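Local coordinates for PppA (Pseudomonas aeruginosa, PDB 6JKV), which probably dephosphorylates serine and threonine residues of proteins as a metal-dependent PP2C-type phosphatase, and regulates the type VI secretion system, at residues Ser25-Tyr29 with Ala128-Gln132; Leu229-Pro234 with Leu257-Ala261. All blocks are in the same frame, centred on the assembly; numbering follows the deposited sequence.

Overall arrangement
Contacts 1 and 2 lie on the same side of the chain's centre, their own centres about 15 Å apart, and both involve the sheet that carries strands 29-36 and 254-261. Contact 1 reaches from the start of that sheet to a hairpin turn of the second sheet; contact 2 packs a loop between two helices against its outer side. They meet at the strand pair itself, where Y29 CE1 lies 3.7 Å from A261 CB. Neither takes part in the manganese sites, D61 and G62 at one and D61, D214 and D252 at the other. The centre of contact 1 is about 20 Å from the chain's centre, that of contact 2 about 15 Å.

Contact 1 of 2, residues Ser25-Tyr29 with Ala128-Gln132; sequences SVSYY and ARGNQ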
ATOM      1  N   SER A  25     -18.356 -13.849  13.288  1.00 26.53           N
ATOM      2  CA  SER A  25     -18.360 -12.677  12.388  1.00 26.45           C
ATOM      3  C   SER A  25     -17.456 -11.586  12.966  1.00 25.35           C
ATOM      4  O   SER A  25     -17.305 -11.503  14.195  1.00 25.88           O
ATOM      5  CB  SER A  25     -19.755 -12.181  12.097  1.00 27.83           C
ATOM      6  OG  SER A  25     -20.502 -11.969  13.284  1.00 29.73           O
ATOM      7  N   VAL A  26     -16.869 -10.789  12.081  1.00 23.47           N
ATOM      8  CA  VAL A  26     -15.944  -9.688  12.436  1.00 22.58           C
ATOM      9  C   VAL A  26     -16.780  -8.485  12.865  1.00 22.43           C
ATOM     10  O   VAL A  26     -17.677  -8.085  12.109  1.00 23.79           O
ATOM     11  CB  VAL A  26     -15.017  -9.363  11.255  1.00 21.51           C
ATOM     12  CG1 VAL A  26     -14.349  -8.004  11.408  1.00 20.73           C
ATOM     13  CG2 VAL A  26     -13.977 -10.464  11.094  1.00 20.62           C
ATOM     14  N   SER A  27     -16.473  -7.935  14.037  1.00 22.58           N
ATOM     15  CA  SER A  27     -17.204  -6.800  14.655  1.00 22.84           C
ATOM     16  C   SER A  27     -16.547  -5.459  14.307  1.00 21.76           C
ATOM     17  O   SER A  27     -17.289  -4.514  13.989  1.00 22.73           O
ATOM     18  CB  SER A  27     -17.284  -6.962  16.153  1.00 23.99           C
ATOM     19  OG  SER A  27     -17.914  -8.179  16.508  1.00 25.73           O
ATOM     20  N   TYR A  28     -15.219  -5.363  14.396  1.00 20.68           N
ATOM     21  CA  TYR A  28     -14.503  -4.067  14.506  1.00 20.09           C
ATOM     22  C   TYR A  28     -13.130  -4.168  13.851  1.00 18.63           C
ATOM     23  O   TYR A  28     -12.522  -5.250  13.872  1.00 19.21           O
ATOM     24  CB  TYR A  28     -14.370  -3.678  15.980  1.00 20.74           C
ATOM     25  CG  TYR A  28     -13.733  -2.338  16.256  1.00 20.53           C
ATOM     26  CD1 TYR A  28     -14.447  -1.158  16.079  1.00 20.85           C
ATOM     27  CD2 TYR A  28     -12.428  -2.242  16.720  1.00 20.51           C
ATOM     28  CE1 TYR A  28     -13.881   0.076  16.353  1.00 20.75           C
ATOM     29  CE2 TYR A  28     -11.846  -1.012  16.990  1.00 20.38           C
ATOM     30  CZ  TYR A  28     -12.572   0.151  16.804  1.00 20.51           C
ATOM     31  OH  TYR A  28     -12.003   1.359  17.082  1.00 19.70           O
ATOM     32  N   TYR A  29     -12.669  -3.050  13.296  1.00 18.16           N
ATOM     33  CA  TYR A  29     -11.331  -2.909  12.681  1.00 17.57           C
ATOM     34  C   TYR A  29     -10.574  -1.798  13.408  1.00 17.31           C
ATOM     35  O   TYR A  29     -11.084  -0.684  13.459  1.00 15.71           O
ATOM     36  CB  TYR A  29     -11.459  -2.614  11.188  1.00 17.46           C
ATOM     37  CG  TYR A  29     -11.853  -3.809  10.355  1.00 17.66           C
ATOM     38  CD1 TYR A  29     -10.909  -4.749   9.966  1.00 17.17           C
ATOM     39  CD2 TYR A  29     -13.172  -4.015   9.976  1.00 18.30           C
ATOM     40  CE1 TYR A  29     -11.256  -5.853   9.202  1.00 16.86           C
ATOM     41  CE2 TYR A  29     -13.538  -5.123   9.228  1.00 18.37           C
ATOM     42  CZ  TYR A  29     -12.580  -6.045   8.843  1.00 17.73           C
ATOM     43  OH  TYR A  29     -12.982  -7.124   8.114  1.00 17.84           O
ATOM     44  N   ALA A 128     -12.707  -3.130   3.650  1.00 16.10           N
ATOM     45  CA  ALA A 128     -13.360  -4.181   4.451  1.00 16.63           C
ATOM     46  C   ALA A 128     -14.801  -3.778   4.739  1.00 16.91           C
ATOM     47  O   ALA A 128     -15.062  -2.585   4.984  1.00 15.89           O
ATOM     48  CB  ALA A 128     -12.591  -4.437   5.726  1.00 16.20           C
ATOM     49  N   ARG A 129     -15.694  -4.763   4.677  1.00 18.58           N
ATOM     50  CA  ARG A 129     -17.102  -4.671   5.133  1.00 19.56           C
ATOM     51  C   ARG A 129     -17.449  -5.977   5.852  1.00 20.39           C
ATOM     52  O   ARG A 129     -17.549  -7.015   5.187  1.00 19.83           O
ATOM     53  CB  ARG A 129     -18.049  -4.441   3.955  1.00 20.03           C
ATOM     54  CG  ARG A 129     -17.857  -3.108   3.245  1.00 20.54           C
ATOM     55  CD  ARG A 129     -18.294  -1.949   4.113  1.00 21.89           C
ATOM     56  NE  ARG A 129     -18.329  -0.707   3.351  1.00 24.20           N
ATOM     57  CZ  ARG A 129     -17.297   0.112   3.165  1.00 23.41           C
ATOM     58  NH1 ARG A 129     -16.118  -0.168   3.700  1.00 21.58           N
ATOM     59  NH2 ARG A 129     -17.456   1.215   2.436  1.00 24.20           N
ATOM     60  N   GLY A 130     -17.597  -5.921   7.173  1.00 21.55           N
ATOM     61  CA  GLY A 130     -17.866  -7.110   7.998  1.00 22.12           C
ATOM     62  C   GLY A 130     -16.817  -8.191   7.782  1.00 21.28           C
ATOM     63  O   GLY A 130     -15.608  -7.923   8.009  1.00 21.40           O
ATOM     64  N   ASN A 131     -17.257  -9.356   7.300  1.00 21.06           N
ATOM     65  CA  ASN A 131     -16.419 -10.575   7.146  1.00 21.78           C
ATOM     66  C   ASN A 131     -15.738 -10.634   5.779  1.00 21.46           C
ATOM     67  O   ASN A 131     -15.056 -11.636   5.521  1.00 21.52           O
ATOM     68  CB  ASN A 131     -17.240 -11.852   7.338  1.00 23.36           C
ATOM     69  CG  ASN A 131     -17.869 -11.908   8.711  1.00 23.93           C
ATOM     70  OD1 ASN A 131     -17.376 -11.273   9.634  1.00 25.71           O
ATOM     71  ND2 ASN A 131     -18.965 -12.632   8.861  1.00 25.16           N
ATOM     72  N   GLN A 132     -15.929  -9.638   4.917  1.00 21.40           N
ATOM     73  CA  GLN A 132     -15.315  -9.662   3.570  1.00 21.16           C
ATOM     74  C   GLN A 132     -14.412  -8.446   3.414  1.00 20.25           C
ATOM     75  O   GLN A 132     -14.726  -7.363   3.961  1.00 20.87           O
ATOM     76  CB  GLN A 132     -16.355  -9.732   2.454  1.00 22.97           C
ATOM     77  CG  GLN A 132     -17.679  -9.071   2.791  1.00 24.55           C
ATOM     78  CD  GLN A 132     -18.763  -9.507   1.838  1.00 25.81           C
ATOM     79  OE1 GLN A 132     -18.943 -10.704   1.598  1.00 28.27           O
ATOM     80  NE2 GLN A 132     -19.472  -8.536   1.272  1.00 24.70           N
TER
HETATM   81  O   HOH W   1     -19.260  -9.334  10.133  1.00 34.06           O
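The hydroxyl of Y29 donates to the backbone carbonyl of G130, with OH 2.7 Å from O and approaching nearly along the C=O axis (C=O...OH angle 171°). This oxygen also lies at the ring edge, near the ring plane, whereas A128 stands over one face: its CB is 3.9 Å from the ring centroid in a CH-pi contact and leans toward the hydroxyl end, 3.5 Å from CZ. The hydroxyl bond thus fixes the end of the side chain while A128 CB packs on the ring. Beside it, V26 directs its CB toward the turn, and its CG1 lies 3.6 Å from the same G130 O. The backbone N of V26 gives a nearly straight bond to N131 OD1 (N-H...O 176°), in the plane of the amide carbonyl; its 2.5 Å length is unusually short and probably uncertain, so it says nothing about strength. Because N131 CG stands beside its own backbone N (chi1 -60°), the amide swings across to the N-terminal segment, where ND2 also packs 3.4 Å from S25 CB. A water donates to V26 O at 2.8 Å and, more weakly, to N131 OD1.

A128-Q132 carries a type II' turn, R129-Q132, the two-residue connection of the hairpin between strands 120-129 and 132-138. G130 occupies its second position with positive phi, and paired backbone bonds between R129 and Q132 close it. The contact therefore ties the lead-in to strand 29-36, in one sheet of the PP2C beta-sandwich, to a hairpin end of the other. Further out, the backbone of N131 bonds to V203, which touches both V26 and Y29. The backbones of S27 and Y28 both pair with F262, making a classic bulge just ahead of strand 29-36.

Contact 2 of 2, residues Leu229-Pro234 with Leu257-Ala261; sequences LSHSDP and LVVRA
R260 reaches from strand 254-261 to the loop between two helices and donates from NH2 to the backbone carbonyl of H231, 2.8 Å from O, with a bent N-H...O angle of 141°. The side chain runs fully extended through chi1 and chi2, then bends at chi3 (-81°), which brings NH2 to that carbonyl. The bond is not an ideal one: NH2 sits above the carbonyl plane, 49° out of it, and the oxygen is tilted from the guanidinium plane. A water completes the grip, donating to H231 O at 2.8 Å and accepting from R260 NE at 3.1 Å, at the edge of the guanidinium and in its plane. Two hydrogen bonds thus hold the carbonyl oxygen, and two of the arginine's nitrogens reach it, one directly and one through water.

Two residues before R260, at V258, the contact is apolar. V258 has CG1 anti to its backbone N and CG2 beside it, which splits the two methyls between two partners: CG1 lies 3.7 Å from P234 CB, and CG2 lies 3.6 Å from CD2 of L229. V258 and R260 point the same way from the strand, toward the helical layer that covers this sheet of the PP2C alpha-beta-beta-alpha sandwich; L257 and V259 point inward and touch W57 of the other sheet. P234, the first residue of helix 234-247, also brings CG to 4.2 Å from R260 CB.

The loop's shape places H231 O. L229 ends helix 222-229, and an inverse gamma turn centred on S230 follows, with H231 N bonded to L229 O. The CB of H231 points away from the strand, and its ND1 bonds to V228 O. Past it, D233 is the N-cap of the next helix, its OD2 accepting from A236 N.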
ATOM      1  N   LEU A 229       4.636  -8.166  13.723  1.00 21.11           N
ATOM      2  CA  LEU A 229       3.161  -8.098  13.570  1.00 20.16           C
ATOM      3  C   LEU A 229       2.464  -8.902  14.674  1.00 20.17           C
ATOM      4  O   LEU A 229       1.297  -8.601  14.955  1.00 20.72           O
ATOM      5  CB  LEU A 229       2.756  -8.628  12.192  1.00 19.94           C
ATOM      6  CG  LEU A 229       3.009  -7.685  11.015  1.00 20.02           C
ATOM      7  CD1 LEU A 229       2.604  -8.347   9.705  1.00 20.27           C
ATOM      8  CD2 LEU A 229       2.263  -6.368  11.193  1.00 19.73           C
ATOM      9  N   SER A 230       3.139  -9.880  15.278  1.00 20.98           N
ATOM     10  CA  SER A 230       2.544 -10.766  16.315  1.00 21.89           C
ATOM     11  C   SER A 230       2.472 -10.029  17.656  1.00 22.38           C
ATOM     12  O   SER A 230       2.989 -10.538  18.661  1.00 24.12           O
ATOM     13  CB  SER A 230       3.289 -12.062  16.418  1.00 22.48           C
ATOM     14  OG  SER A 230       2.930 -12.903  15.334  1.00 23.02           O
ATOM     15  N   HIS A 231       1.841  -8.858  17.656  1.00 22.77           N
ATOM     16  CA  HIS A 231       1.555  -8.054  18.867  1.00 22.88           C
ATOM     17  C   HIS A 231       0.161  -7.438  18.745  1.00 21.63           C
ATOM     18  O   HIS A 231      -0.370  -7.325  17.614  1.00 20.12           O
ATOM     19  CB  HIS A 231       2.659  -7.015  19.095  1.00 23.46           C
ATOM     20  CG  HIS A 231       3.980  -7.636  19.409  1.00 24.88           C
ATOM     21  ND1 HIS A 231       4.863  -8.053  18.428  1.00 24.80           N
ATOM     22  CD2 HIS A 231       4.556  -7.956  20.590  1.00 26.70           C
ATOM     23  CE1 HIS A 231       5.926  -8.594  18.994  1.00 25.44           C
ATOM     24  NE2 HIS A 231       5.762  -8.551  20.318  1.00 25.96           N
ATOM     25  N   SER A 232      -0.414  -7.081  19.891  1.00 22.78           N
ATOM     26  CA  SER A 232      -1.851  -6.745  20.035  1.00 22.70           C
ATOM     27  C   SER A 232      -2.131  -5.337  19.512  1.00 22.08           C
ATOM     28  O   SER A 232      -3.280  -5.084  19.108  1.00 21.61           O
ATOM     29  CB  SER A 232      -2.288  -6.870  21.463  1.00 23.39           C
ATOM     30  OG  SER A 232      -1.737  -5.818  22.242  1.00 23.24           O
ATOM     31  N   ASP A 233      -1.135  -4.451  19.541  1.00 22.65           N
ATOM     32  CA  ASP A 233      -1.361  -3.002  19.353  1.00 23.05           C
ATOM     33  C   ASP A 233      -0.817  -2.539  18.003  1.00 21.66           C
ATOM     34  O   ASP A 233       0.397  -2.434  17.828  1.00 21.71           O
ATOM     35  CB  ASP A 233      -0.732  -2.228  20.505  1.00 25.51           C
ATOM     36  CG  ASP A 233      -0.864  -0.746  20.277  1.00 27.25           C
ATOM     37  OD1 ASP A 233      -1.954  -0.331  19.847  1.00 27.54           O
ATOM     38  OD2 ASP A 233       0.144  -0.043  20.475  1.00 30.81           O
ATOM     39  N   PRO A 234      -1.688  -2.211  17.023  1.00 20.11           N
ATOM     40  CA  PRO A 234      -1.224  -1.783  15.701  1.00 19.90           C
ATOM     41  C   PRO A 234      -0.332  -0.534  15.741  1.00 19.98           C
ATOM     42  O   PRO A 234       0.576  -0.452  14.957  1.00 20.45           O
ATOM     43  CB  PRO A 234      -2.521  -1.510  14.927  1.00 19.13           C
ATOM     44  CG  PRO A 234      -3.553  -2.339  15.647  1.00 19.61           C
ATOM     45  CD  PRO A 234      -3.155  -2.266  17.102  1.00 20.26           C
ATOM     46  N   LEU A 257       1.335   0.376   7.651  1.00 17.02           N
ATOM     47  CA  LEU A 257      -0.067   0.547   8.091  1.00 16.66           C
ATOM     48  C   LEU A 257      -0.589  -0.827   8.495  1.00 16.72           C
ATOM     49  O   LEU A 257      -0.561  -1.751   7.649  1.00 16.07           O
ATOM     50  CB  LEU A 257      -0.879   1.157   6.947  1.00 15.53           C
ATOM     51  CG  LEU A 257      -2.164   1.868   7.355  1.00 16.17           C
ATOM     52  CD1 LEU A 257      -2.505   2.988   6.371  1.00 16.00           C
ATOM     53  CD2 LEU A 257      -3.296   0.861   7.445  1.00 16.28           C
ATOM     54  N   VAL A 258      -1.008  -0.959   9.753  1.00 16.77           N
ATOM     55  CA  VAL A 258      -1.472  -2.253  10.318  1.00 16.85           C
ATOM     56  C   VAL A 258      -2.961  -2.139  10.625  1.00 17.25           C
ATOM     57  O   VAL A 258      -3.387  -1.115  11.186  1.00 18.56           O
ATOM     58  CB  VAL A 258      -0.644  -2.688  11.541  1.00 17.37           C
ATOM     59  CG1 VAL A 258      -1.327  -3.812  12.317  1.00 18.12           C
ATOM     60  CG2 VAL A 258       0.745  -3.112  11.104  1.00 16.60           C
ATOM     61  N   VAL A 259      -3.708  -3.160  10.224  1.00 16.61           N
ATOM     62  CA  VAL A 259      -5.160  -3.286  10.491  1.00 16.66           C
ATOM     63  C   VAL A 259      -5.371  -4.596  11.247  1.00 17.11           C
ATOM     64  O   VAL A 259      -4.804  -5.634  10.838  1.00 16.44           O
ATOM     65  CB  VAL A 259      -5.974  -3.244   9.187  1.00 16.18           C
ATOM     66  CG1 VAL A 259      -7.469  -3.308   9.451  1.00 16.32           C
ATOM     67  CG2 VAL A 259      -5.640  -2.011   8.363  1.00 17.36           C
ATOM     68  N   ARG A 260      -6.177  -4.547  12.301  1.00 16.65           N
ATOM     69  CA  ARG A 260      -6.526  -5.741  13.100  1.00 17.41           C
ATOM     70  C   ARG A 260      -8.046  -5.879  13.167  1.00 17.56           C
ATOM     71  O   ARG A 260      -8.713  -4.889  13.488  1.00 16.23           O
ATOM     72  CB  ARG A 260      -5.933  -5.650  14.505  1.00 17.81           C
ATOM     73  CG  ARG A 260      -6.250  -6.869  15.361  1.00 18.76           C
ATOM     74  CD  ARG A 260      -5.543  -6.814  16.690  1.00 20.03           C
ATOM     75  NE  ARG A 260      -4.161  -7.258  16.599  1.00 19.86           N
ATOM     76  CZ  ARG A 260      -3.777  -8.523  16.563  1.00 20.61           C
ATOM     77  NH1 ARG A 260      -4.680  -9.494  16.565  1.00 21.17           N
ATOM     78  NH2 ARG A 260      -2.485  -8.811  16.525  1.00 20.48           N
ATOM     79  N   ALA A 261      -8.550  -7.084  12.896  1.00 18.51           N
ATOM     80  CA  ALA A 261      -9.987  -7.419  12.934  1.00 18.41           C
ATOM     81  C   ALA A 261     -10.339  -8.042  14.287  1.00 18.67           C
ATOM     82  O   ALA A 261      -9.523  -8.831  14.805  1.00 18.68           O
ATOM     83  CB  ALA A 261     -10.320  -8.351  11.801  1.00 18.76           C
TER
HETATM   84  O   HOH W   2      -1.736  -5.502  15.932  1.00 24.95           O